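Local coordinates for protein creatinine amidohydrolase (Nostoc punctiforme PCC 73102, PDB 3NO4) that belongs to the creatininase superfamily and probably hydrolyses non-peptide carbon-nitrogen bonds in linear amides, with the help of a bound metal ion, at residues I82-H90 with I97-I105; A116-N127 with N154-W165. All coordinates share one frame; numbering follows the deposited sequence. Where two conformers were deposited one is given.

Interactions 1 and 2 follow one another along the chain and share helix 101-118: interaction 1 (82-90 with 97-105) sets up its start, while interaction 2 (116-127 with 154-165) takes in its end and the strand that follows. Their centres lie about 20 Å apart, yet they touch directly where Ile82 CD1 packs on Phe125 CE2 at 4.2 Å. Two further residues tie them together: Asn132 and His129 each hydrogen-bond both the backbone of Met86 and the side chain of Asn127. Both contacts also lie near the metal site, without supplying its ligands: the nickel ion, held by His50, Asp59 and Glu191, is about 9 Å from the side chain of Ala87 and about 7 Å from that of Trp165.

Interaction 1: I82-H90 with I97-I105; sequences INVGMALHH and ISLRPSTLI
Pro101 offers its CD to two side chains of 82-90: Met86, a selenomethionine here, lays CG against CD at 3.6 Å, and Leu88 reaches end-on with CD1, 3.6 Å from the same Pro101 CD. Of the flat groups, the Arg100 guanidinium carries Thr103 OG1 over one face, toward the rim, while its NE forms a salt bridge with Asp110 of a second subunit. The His90 ring has His89 CD2 over one face, again toward the rim; it stacks with His186 and meets Phe224 edge-to-face. Polar contacts centre on Ser98. With its OG anti to the backbone N (chi1 -177°), the hydroxyl accepts the N-H of Ala87 N over 2.8 Å at 155°. The same OG donates to Leu99 O at 2.7 Å, arriving 36° above the carbonyl plane. An alanine in place of Ser98 would take away this two-way link and would probably strand the buried Ala87 N-H without its acceptor. Leu99 N bonds back to Gly85 O at 2.8 Å, and one water bridges Gly85 N and Ile97 O. Nearer the start of both segments, Val84 CG1 packs 3.9 Å from Ile97 CG2. Arg100 N-caps helix 101-118, and the arrangement is a strand-to-helix loop folded back on itself at the C-terminal ends of the parallel strands, where active sites of parallel alpha/beta folds characteristically lie.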
loop_
_atom_site.group_PDB
_atom_site.type_symbol
_atom_site.label_atom_id
_atom_site.label_comp_id
_atom_site.label_asym_id
_atom_site.label_seq_id
_atom_site.Cartn_x
_atom_site.Cartn_y
_atom_site.Cartn_z
ATOM N N ILE A 82 -13.146 -15.231 -11.050
ATOM C CA ILE A 82 -11.821 -14.735 -10.582
ATOM C C ILE A 82 -10.838 -15.851 -10.905
ATOM O O ILE A 82 -10.796 -16.889 -10.219
ATOM C CB ILE A 82 -11.820 -14.350 -9.106
ATOM C CG1 ILE A 82 -12.814 -13.199 -8.855
ATOM C CG2 ILE A 82 -10.388 -13.972 -8.590
ATOM C CD1 ILE A 82 -13.099 -12.944 -7.373
ATOM N N ASN A 83 -10.140 -15.656 -12.023
ATOM C CA ASN A 83 -9.279 -16.659 -12.656
ATOM C C ASN A 83 -7.894 -16.820 -12.038
ATOM O O ASN A 83 -7.281 -17.874 -12.191
ATOM C CB ASN A 83 -9.102 -16.341 -14.154
ATOM C CG ASN A 83 -10.344 -16.583 -14.936
ATOM O OD1 ASN A 83 -10.852 -17.704 -14.938
ATOM N ND2 ASN A 83 -10.821 -15.573 -15.665
ATOM N N VAL A 84 -7.387 -15.764 -11.397
ATOM C CA VAL A 84 -6.049 -15.763 -10.804
ATOM C C VAL A 84 -6.210 -15.371 -9.331
ATOM O O VAL A 84 -6.795 -14.325 -9.043
ATOM C CB VAL A 84 -5.125 -14.824 -11.560
ATOM C CG1 VAL A 84 -3.779 -14.562 -10.817
ATOM C CG2 VAL A 84 -4.877 -15.365 -12.974
ATOM N N GLY A 85 -5.737 -16.245 -8.433
ATOM C CA GLY A 85 -5.785 -16.026 -6.996
ATOM C C GLY A 85 -4.412 -16.132 -6.343
ATOM O O GLY A 85 -3.409 -15.666 -6.897
HETATM N N MSE A 86 -4.386 -16.724 -5.160
HETATM C CA MSE A 86 -3.193 -16.836 -4.337
HETATM C C MSE A 86 -2.604 -18.242 -4.518
HETATM O O MSE A 86 -3.036 -19.248 -3.881
HETATM C CB MSE A 86 -3.506 -16.507 -2.863
HETATM C CG MSE A 86 -2.317 -15.897 -2.149
HETATM SE SE MSE A 86 -0.802 -17.091 -2.020
HETATM C CE MSE A 86 -1.583 -18.627 -1.103
ATOM N N ALA A 87 -1.628 -18.283 -5.434
ATOM C CA ALA A 87 -0.968 -19.513 -5.868
ATOM C C ALA A 87 0.561 -19.322 -5.840
ATOM O O ALA A 87 1.269 -19.844 -6.696
ATOM C CB ALA A 87 -1.466 -19.886 -7.272
ATOM N N LEU A 88 1.064 -18.633 -4.816
ATOM C CA LEU A 88 2.474 -18.218 -4.766
ATOM C C LEU A 88 3.426 -19.429 -4.737
ATOM O O LEU A 88 4.489 -19.422 -5.397
ATOM C CB LEU A 88 2.752 -17.252 -3.602
ATOM C CG LEU A 88 2.308 -15.774 -3.781
ATOM C CD1 LEU A 88 2.553 -14.917 -2.510
ATOM C CD2 LEU A 88 2.954 -15.074 -4.961
ATOM N N HIS A 89 3.003 -20.470 -4.009
ATOM C CA HIS A 89 3.763 -21.699 -3.872
ATOM C C HIS A 89 3.908 -22.561 -5.145
ATOM O O HIS A 89 4.727 -23.492 -5.148
ATOM C CB HIS A 89 3.280 -22.537 -2.649
ATOM C CG HIS A 89 1.818 -22.823 -2.636
ATOM N ND1 HIS A 89 0.883 -21.907 -2.195
ATOM C CD2 HIS A 89 1.122 -23.929 -3.003
ATOM C CE1 HIS A 89 -0.327 -22.420 -2.345
ATOM N NE2 HIS A 89 -0.208 -23.652 -2.814
ATOM N N HIS A 90 3.134 -22.269 -6.195
ATOM C CA HIS A 90 3.214 -22.970 -7.491
ATOM C C HIS A 90 4.020 -22.226 -8.570
ATOM O O HIS A 90 4.079 -22.683 -9.729
ATOM C CB HIS A 90 1.804 -23.223 -8.029
ATOM C CG HIS A 90 0.984 -24.112 -7.160
ATOM N ND1 HIS A 90 1.260 -25.451 -6.999
ATOM C CD2 HIS A 90 -0.082 -23.843 -6.364
ATOM C CE1 HIS A 90 0.369 -25.977 -6.177
ATOM N NE2 HIS A 90 -0.449 -25.021 -5.768
ATOM N N ILE A 97 0.149 -18.362 -12.626
ATOM C CA ILE A 97 -0.026 -16.919 -12.380
ATOM C C ILE A 97 -0.587 -16.777 -10.959
ATOM O O ILE A 97 -1.507 -17.507 -10.573
ATOM C CB ILE A 97 -0.992 -16.232 -13.407
ATOM C CG1 ILE A 97 -0.791 -16.716 -14.845
ATOM C CG2 ILE A 97 -0.834 -14.704 -13.301
ATOM C CD1 ILE A 97 -1.843 -16.126 -15.870
ATOM N N SER A 98 -0.014 -15.868 -10.167
ATOM C CA SER A 98 -0.496 -15.630 -8.797
ATOM C C SER A 98 -0.510 -14.144 -8.483
ATOM O O SER A 98 0.386 -13.414 -8.916
ATOM C CB SER A 98 0.409 -16.292 -7.774
ATOM O OG SER A 98 -0.060 -16.131 -6.431
ATOM N N LEU A 99 -1.505 -13.745 -7.712
ATOM C CA LEU A 99 -1.476 -12.476 -6.980
ATOM C C LEU A 99 -0.780 -12.681 -5.654
ATOM O O LEU A 99 -0.721 -13.828 -5.126
ATOM C CB LEU A 99 -2.904 -11.965 -6.725
ATOM C CG LEU A 99 -3.824 -11.782 -7.923
ATOM C CD1 LEU A 99 -5.210 -11.298 -7.501
ATOM C CD2 LEU A 99 -3.247 -10.773 -8.975
ATOM N N ARG A 100 -0.264 -11.574 -5.089
ATOM C CA ARG A 100 0.074 -11.545 -3.684
ATOM C C ARG A 100 -1.223 -11.539 -2.898
ATOM O O ARG A 100 -2.203 -10.990 -3.379
ATOM C CB ARG A 100 0.855 -10.305 -3.311
ATOM C CG ARG A 100 2.256 -10.346 -3.805
ATOM C CD ARG A 100 2.885 -8.991 -3.729
ATOM N NE ARG A 100 2.440 -8.187 -4.890
ATOM C CZ ARG A 100 2.303 -6.857 -4.930
ATOM N NH1 ARG A 100 2.600 -6.089 -3.871
ATOM N NH2 ARG A 100 1.900 -6.272 -6.071
ATOM N N PRO A 101 -1.235 -12.141 -1.688
ATOM C CA PRO A 101 -2.368 -11.974 -0.788
ATOM C C PRO A 101 -2.827 -10.524 -0.675
ATOM O O PRO A 101 -4.031 -10.270 -0.799
ATOM C CB PRO A 101 -1.840 -12.510 0.552
ATOM C CG PRO A 101 -0.846 -13.491 0.183
ATOM C CD PRO A 101 -0.267 -13.094 -1.138
ATOM N N SER A 102 -1.882 -9.588 -0.489
ATOM C CA SER A 102 -2.251 -8.180 -0.299
ATOM C C SER A 102 -2.995 -7.646 -1.538
ATOM O O SER A 102 -3.951 -6.875 -1.406
ATOM C CB SER A 102 -1.041 -7.293 0.016
ATOM O OG SER A 102 -0.029 -7.417 -0.959
ATOM N N THR A 103 -2.558 -8.060 -2.723
ATOM C CA THR A 103 -3.243 -7.689 -3.982
ATOM C C THR A 103 -4.660 -8.311 -4.057
ATOM O O THR A 103 -5.606 -7.620 -4.404
ATOM C CB THR A 103 -2.478 -8.123 -5.218
ATOM O OG1 THR A 103 -1.119 -7.680 -5.121
ATOM C CG2 THR A 103 -3.180 -7.599 -6.511
ATOM N N LEU A 104 -4.794 -9.580 -3.722
ATOM C CA LEU A 104 -6.122 -10.233 -3.739
ATOM C C LEU A 104 -7.105 -9.598 -2.735
ATOM O O LEU A 104 -8.323 -9.503 -2.999
ATOM C CB LEU A 104 -6.034 -11.739 -3.536
ATOM C CG LEU A 104 -7.345 -12.529 -3.590
ATOM C CD1 LEU A 104 -8.030 -12.268 -4.956
ATOM C CD2 LEU A 104 -7.135 -14.028 -3.371
ATOM N N ILE A 105 -6.604 -9.205 -1.573
ATOM C CA ILE A 105 -7.450 -8.529 -0.572
ATOM C C ILE A 105 -8.025 -7.207 -1.207
ATOM O O ILE A 105 -9.199 -6.903 -1.064
ATOM C CB ILE A 105 -6.641 -8.246 0.711
ATOM C CG1 ILE A 105 -6.355 -9.532 1.474
ATOM C CG2 ILE A 105 -7.290 -7.143 1.608
ATOM C CD1 ILE A 105 -5.393 -9.285 2.625
HETATM O O HOH W 1 -3.885 -18.203 -9.514
#

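Interaction 2: A116-N127 with N154-W165; sequences AKAGFSKFYFIN and NAQQVQCQVANW
Strands 122-127 and 159-164 are the two parallel strands of a beta-alpha-beta unit whose connecting helix is 132-150, their axes 24° apart. The backbone bonds alternate as parallel pairing requires: Phe123 N donates to Gln159 O at 2.9 Å, Gln161 N to Phe123 O, and the pattern repeats through Phe125, Ala163 and Asn127. Three cross-strand pairs, Lys122 with Gln159, Tyr124 with Gln161 and Asn127 with Asn164, run alongside each other. Lys122, bent at chi2 (-86°), brings NZ to 2.6 Å from Gln159 OE1, well above the amide plane; this ammonium also bonds the carbonyls of Phe263 and Ala266. The Tyr124 ring stands at 79° to the Gln161 amide, and one water joins Tyr124 OH to Gln161 NE2. On the other face, Cys160 SG lies obliquely 5.0 Å from the centre of the Phe123 ring. Asn127 ND2 bonds Asn164 OD1 at 2.7 Å, the acceptor lying in the amide plane of Asn127, while Asn127 CB rests 3.5 Å from Val162 CG2. At the opposite end, a Schellman motif at Gly119 ends helix 101-118, and Asn154 ND2 makes a weak bond to Phe120 O at 3.0 Å. Helices 101-118 and 132-150 pack on the face bearing Phe123 and Cys160; helix 58-74 meets Ile126 and Trp165, and strand 39-44 pairs with 122-127 along its other edge.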
loop_
_atom_site.group_PDB
_atom_site.type_symbol
_atom_site.label_atom_id
_atom_site.label_comp_id
_atom_site.label_asym_id
_atom_site.label_seq_id
_atom_site.Cartn_x
_atom_site.Cartn_y
_atom_site.Cartn_z
ATOM N N ALA A 116 -21.788 -3.790 -3.152
ATOM C CA ALA A 116 -22.498 -3.351 -1.935
ATOM C C ALA A 116 -23.182 -1.997 -2.122
ATOM O O ALA A 116 -24.325 -1.851 -1.686
ATOM C CB ALA A 116 -21.633 -3.392 -0.650
ATOM N N LYS A 117 -22.545 -1.054 -2.827
ATOM C CA LYS A 117 -23.159 0.259 -3.106
ATOM C C LYS A 117 -24.429 0.112 -3.933
ATOM O O LYS A 117 -25.340 0.878 -3.794
ATOM C CB LYS A 117 -22.222 1.225 -3.858
ATOM C CG LYS A 117 -21.158 1.874 -3.049
ATOM C CD LYS A 117 -20.709 3.233 -3.685
ATOM C CE LYS A 117 -21.408 4.437 -3.075
ATOM N NZ LYS A 117 -20.411 5.568 -2.843
ATOM N N ALA A 118 -24.457 -0.864 -4.824
ATOM C CA ALA A 118 -25.638 -1.160 -5.647
ATOM C C ALA A 118 -26.744 -1.869 -4.866
ATOM O O ALA A 118 -27.858 -1.925 -5.333
ATOM C CB ALA A 118 -25.219 -2.036 -6.868
ATOM N N GLY A 119 -26.446 -2.422 -3.690
ATOM C CA GLY A 119 -27.442 -3.103 -2.866
ATOM C C GLY A 119 -27.237 -4.603 -2.673
ATOM O O GLY A 119 -28.041 -5.228 -1.970
ATOM N N PHE A 120 -26.187 -5.189 -3.273
ATOM C CA PHE A 120 -25.858 -6.599 -3.024
ATOM C C PHE A 120 -25.344 -6.711 -1.566
ATOM O O PHE A 120 -24.615 -5.843 -1.074
ATOM C CB PHE A 120 -24.805 -7.148 -4.006
ATOM C CG PHE A 120 -25.313 -7.389 -5.376
ATOM C CD1 PHE A 120 -25.966 -8.611 -5.699
ATOM C CD2 PHE A 120 -25.158 -6.421 -6.377
ATOM C CE1 PHE A 120 -26.448 -8.833 -6.971
ATOM C CE2 PHE A 120 -25.637 -6.648 -7.675
ATOM C CZ PHE A 120 -26.262 -7.850 -7.987
ATOM N N SER A 121 -25.793 -7.737 -0.858
ATOM C CA SER A 121 -25.349 -7.949 0.512
ATOM C C SER A 121 -25.010 -9.408 0.913
ATOM O O SER A 121 -24.484 -9.629 2.002
ATOM C CB SER A 121 -26.394 -7.343 1.457
ATOM O OG SER A 121 -27.565 -8.110 1.451
ATOM N N LYS A 122 -25.287 -10.371 0.044
ATOM C CA LYS A 122 -24.923 -11.754 0.276
ATOM C C LYS A 122 -23.976 -12.180 -0.832
ATOM O O LYS A 122 -24.420 -12.420 -1.957
ATOM C CB LYS A 122 -26.191 -12.601 0.313
ATOM C CG LYS A 122 -27.134 -12.271 1.495
ATOM C CD LYS A 122 -26.757 -13.043 2.763
ATOM C CE LYS A 122 -27.871 -12.998 3.822
ATOM N NZ LYS A 122 -27.542 -13.852 5.010
ATOM N N PHE A 123 -22.678 -12.250 -0.505
ATOM C CA PHE A 123 -21.618 -12.624 -1.440
ATOM C C PHE A 123 -21.114 -14.047 -1.156
ATOM O O PHE A 123 -20.467 -14.293 -0.106
ATOM C CB PHE A 123 -20.460 -11.638 -1.357
ATOM C CG PHE A 123 -20.816 -10.277 -1.778
ATOM C CD1 PHE A 123 -21.466 -9.397 -0.886
ATOM C CD2 PHE A 123 -20.512 -9.825 -3.044
ATOM C CE1 PHE A 123 -21.799 -8.118 -1.268
ATOM C CE2 PHE A 123 -20.864 -8.543 -3.442
ATOM C CZ PHE A 123 -21.490 -7.682 -2.548
ATOM N N TYR A 124 -21.449 -14.973 -2.047
ATOM C CA TYR A 124 -21.132 -16.424 -1.907
ATOM C C TYR A 124 -20.037 -16.781 -2.912
ATOM O O TYR A 124 -20.286 -16.769 -4.143
ATOM C CB TYR A 124 -22.404 -17.238 -2.159
ATOM C CG TYR A 124 -22.365 -18.669 -1.717
ATOM C CD1 TYR A 124 -22.388 -18.995 -0.375
ATOM C CD2 TYR A 124 -22.340 -19.718 -2.646
ATOM C CE1 TYR A 124 -22.393 -20.321 0.048
ATOM C CE2 TYR A 124 -22.350 -21.047 -2.227
ATOM C CZ TYR A 124 -22.364 -21.330 -0.874
ATOM O OH TYR A 124 -22.369 -22.618 -0.438
ATOM N N PHE A 125 -18.808 -16.926 -2.416
ATOM C CA PHE A 125 -17.643 -17.231 -3.241
ATOM C C PHE A 125 -17.514 -18.744 -3.308
ATOM O O PHE A 125 -17.231 -19.372 -2.283
ATOM C CB PHE A 125 -16.353 -16.663 -2.675
ATOM C CG PHE A 125 -16.280 -15.166 -2.760
ATOM C CD1 PHE A 125 -16.944 -14.374 -1.836
ATOM C CD2 PHE A 125 -15.623 -14.553 -3.820
ATOM C CE1 PHE A 125 -16.881 -12.915 -1.945
ATOM C CE2 PHE A 125 -15.569 -13.137 -3.923
ATOM C CZ PHE A 125 -16.207 -12.349 -2.976
ATOM N N ILE A 126 -17.669 -19.310 -4.509
ATOM C CA ILE A 126 -17.522 -20.758 -4.697
ATOM C C ILE A 126 -16.122 -20.926 -5.183
ATOM O O ILE A 126 -15.771 -20.493 -6.290
ATOM C CB ILE A 126 -18.506 -21.334 -5.667
ATOM C CG1 ILE A 126 -19.920 -21.284 -5.062
ATOM C CG2 ILE A 126 -18.137 -22.776 -6.015
ATOM C CD1 ILE A 126 -21.056 -21.650 -6.078
ATOM N N ASN A 127 -15.314 -21.550 -4.332
ATOM C CA ASN A 127 -13.870 -21.567 -4.492
ATOM C C ASN A 127 -13.354 -22.949 -4.947
ATOM O O ASN A 127 -13.831 -23.979 -4.503
ATOM C CB ASN A 127 -13.229 -21.135 -3.182
ATOM C CG ASN A 127 -11.718 -21.226 -3.201
ATOM O OD1 ASN A 127 -11.060 -20.768 -4.143
ATOM N ND2 ASN A 127 -11.160 -21.790 -2.141
ATOM N N ASN A 154 -25.782 -0.138 3.266
ATOM C CA ASN A 154 -26.098 -1.493 3.717
ATOM C C ASN A 154 -24.944 -2.164 4.458
ATOM O O ASN A 154 -25.020 -3.360 4.665
ATOM C CB ASN A 154 -26.595 -2.372 2.520
ATOM C CG ASN A 154 -25.497 -2.745 1.523
ATOM O OD1 ASN A 154 -24.363 -2.237 1.582
ATOM N ND2 ASN A 154 -25.842 -3.616 0.560
ATOM N N ALA A 155 -23.916 -1.406 4.873
ATOM C CA ALA A 155 -22.650 -1.966 5.377
ATOM C C ALA A 155 -22.875 -3.079 6.387
ATOM O O ALA A 155 -22.338 -4.155 6.242
ATOM C CB ALA A 155 -21.718 -0.832 5.994
ATOM N N GLN A 156 -23.730 -2.824 7.365
ATOM C CA GLN A 156 -23.982 -3.789 8.471
ATOM C C GLN A 156 -24.593 -5.134 8.018
ATOM O O GLN A 156 -24.326 -6.178 8.608
ATOM C CB GLN A 156 -24.816 -3.116 9.569
ATOM C CG GLN A 156 -24.980 -3.955 10.795
ATOM C CD GLN A 156 -25.701 -3.251 11.921
ATOM O OE1 GLN A 156 -25.587 -2.027 12.117
ATOM N NE2 GLN A 156 -26.444 -4.039 12.689
ATOM N N GLN A 157 -25.356 -5.093 6.940
ATOM C CA GLN A 157 -25.970 -6.254 6.342
ATOM C C GLN A 157 -25.020 -7.078 5.447
ATOM O O GLN A 157 -25.357 -8.198 5.143
ATOM C CB GLN A 157 -27.225 -5.859 5.525
ATOM C CG GLN A 157 -28.417 -5.485 6.414
ATOM C CD GLN A 157 -28.175 -4.237 7.232
ATOM O OE1 GLN A 157 -27.892 -3.169 6.671
ATOM N NE2 GLN A 157 -28.239 -4.364 8.575
ATOM N N VAL A 158 -23.881 -6.527 5.010
ATOM C CA VAL A 158 -23.065 -7.180 3.976
ATOM C C VAL A 158 -22.347 -8.372 4.612
ATOM O O VAL A 158 -21.709 -8.245 5.691
ATOM C CB VAL A 158 -22.057 -6.229 3.308
ATOM C CG1 VAL A 158 -21.040 -7.008 2.408
ATOM C CG2 VAL A 158 -22.812 -5.136 2.505
ATOM N N GLN A 159 -22.499 -9.514 3.945
ATOM C CA GLN A 159 -21.946 -10.782 4.420
ATOM C C GLN A 159 -21.244 -11.456 3.268
ATOM O O GLN A 159 -21.786 -11.476 2.153
ATOM C CB GLN A 159 -23.056 -11.701 4.910
ATOM C CG GLN A 159 -23.796 -11.184 6.102
ATOM C CD GLN A 159 -24.974 -12.035 6.507
ATOM O OE1 GLN A 159 -25.187 -13.137 5.981
ATOM N NE2 GLN A 159 -25.750 -11.535 7.464
ATOM N N CYS A 160 -20.051 -11.981 3.539
ATOM C CA CYS A 160 -19.330 -12.804 2.593
ATOM C C CYS A 160 -19.099 -14.182 3.192
ATOM O O CYS A 160 -18.886 -14.315 4.424
ATOM C CB CYS A 160 -17.988 -12.173 2.235
ATOM S SG CYS A 160 -18.058 -10.535 1.465
ATOM N N GLN A 161 -19.166 -15.198 2.335
ATOM C CA GLN A 161 -18.821 -16.588 2.708
ATOM C C GLN A 161 -18.104 -17.232 1.525
ATOM O O GLN A 161 -18.440 -16.949 0.352
ATOM C CB GLN A 161 -20.064 -17.421 3.072
ATOM C CG GLN A 161 -19.743 -18.780 3.776
ATOM C CD GLN A 161 -20.834 -19.829 3.683
ATOM O OE1 GLN A 161 -21.988 -19.571 3.982
ATOM N NE2 GLN A 161 -20.449 -21.039 3.301
ATOM N N VAL A 162 -17.143 -18.095 1.838
ATOM C CA VAL A 162 -16.452 -18.927 0.867
ATOM C C VAL A 162 -16.952 -20.385 1.056
ATOM O O VAL A 162 -17.116 -20.866 2.195
ATOM C CB VAL A 162 -14.902 -18.793 0.972
ATOM C CG1 VAL A 162 -14.417 -19.165 2.359
ATOM C CG2 VAL A 162 -14.226 -19.670 -0.130
ATOM N N ALA A 163 -17.282 -21.047 -0.063
ATOM C CA ALA A 163 -17.708 -22.435 -0.065
ATOM C C ALA A 163 -16.744 -23.165 -0.979
ATOM O O ALA A 163 -16.628 -22.829 -2.166
ATOM C CB ALA A 163 -19.134 -22.550 -0.580
ATOM N N ASN A 164 -16.060 -24.159 -0.443
ATOM C CA ASN A 164 -15.003 -24.850 -1.158
ATOM C C ASN A 164 -15.588 -26.138 -1.692
ATOM O O ASN A 164 -15.912 -27.002 -0.914
ATOM C CB ASN A 164 -13.836 -25.102 -0.217
ATOM C CG ASN A 164 -13.321 -23.818 0.389
ATOM O OD1 ASN A 164 -12.829 -22.950 -0.344
ATOM N ND2 ASN A 164 -13.462 -23.665 1.715
ATOM N N TRP A 165 -15.729 -26.267 -3.022
ATOM C CA TRP A 165 -16.434 -27.427 -3.586
ATOM C C TRP A 165 -15.824 -28.772 -3.173
ATOM O O TRP A 165 -16.544 -29.716 -2.881
ATOM C CB TRP A 165 -16.531 -27.344 -5.097
ATOM C CG TRP A 165 -15.324 -27.763 -5.893
ATOM C CD1 TRP A 165 -14.338 -26.979 -6.329
ATOM C CD2 TRP A 165 -15.029 -29.081 -6.342
ATOM N NE1 TRP A 165 -13.434 -27.706 -7.054
ATOM C CE2 TRP A 165 -13.825 -29.012 -7.064
ATOM C CE3 TRP A 165 -15.686 -30.309 -6.237
ATOM C CZ2 TRP A 165 -13.246 -30.140 -7.686
ATOM C CZ3 TRP A 165 -15.109 -31.444 -6.830
ATOM C CH2 TRP A 165 -13.891 -31.344 -7.540
HETATM O O HOH W 2 -25.778 0.089 0.035
HETATM O O HOH W 3 -28.679 -4.589 0.656
HETATM O O HOH W 4 -27.179 -9.649 4.158
HETATM O O HOH W 5 -22.156 -23.177 2.093
#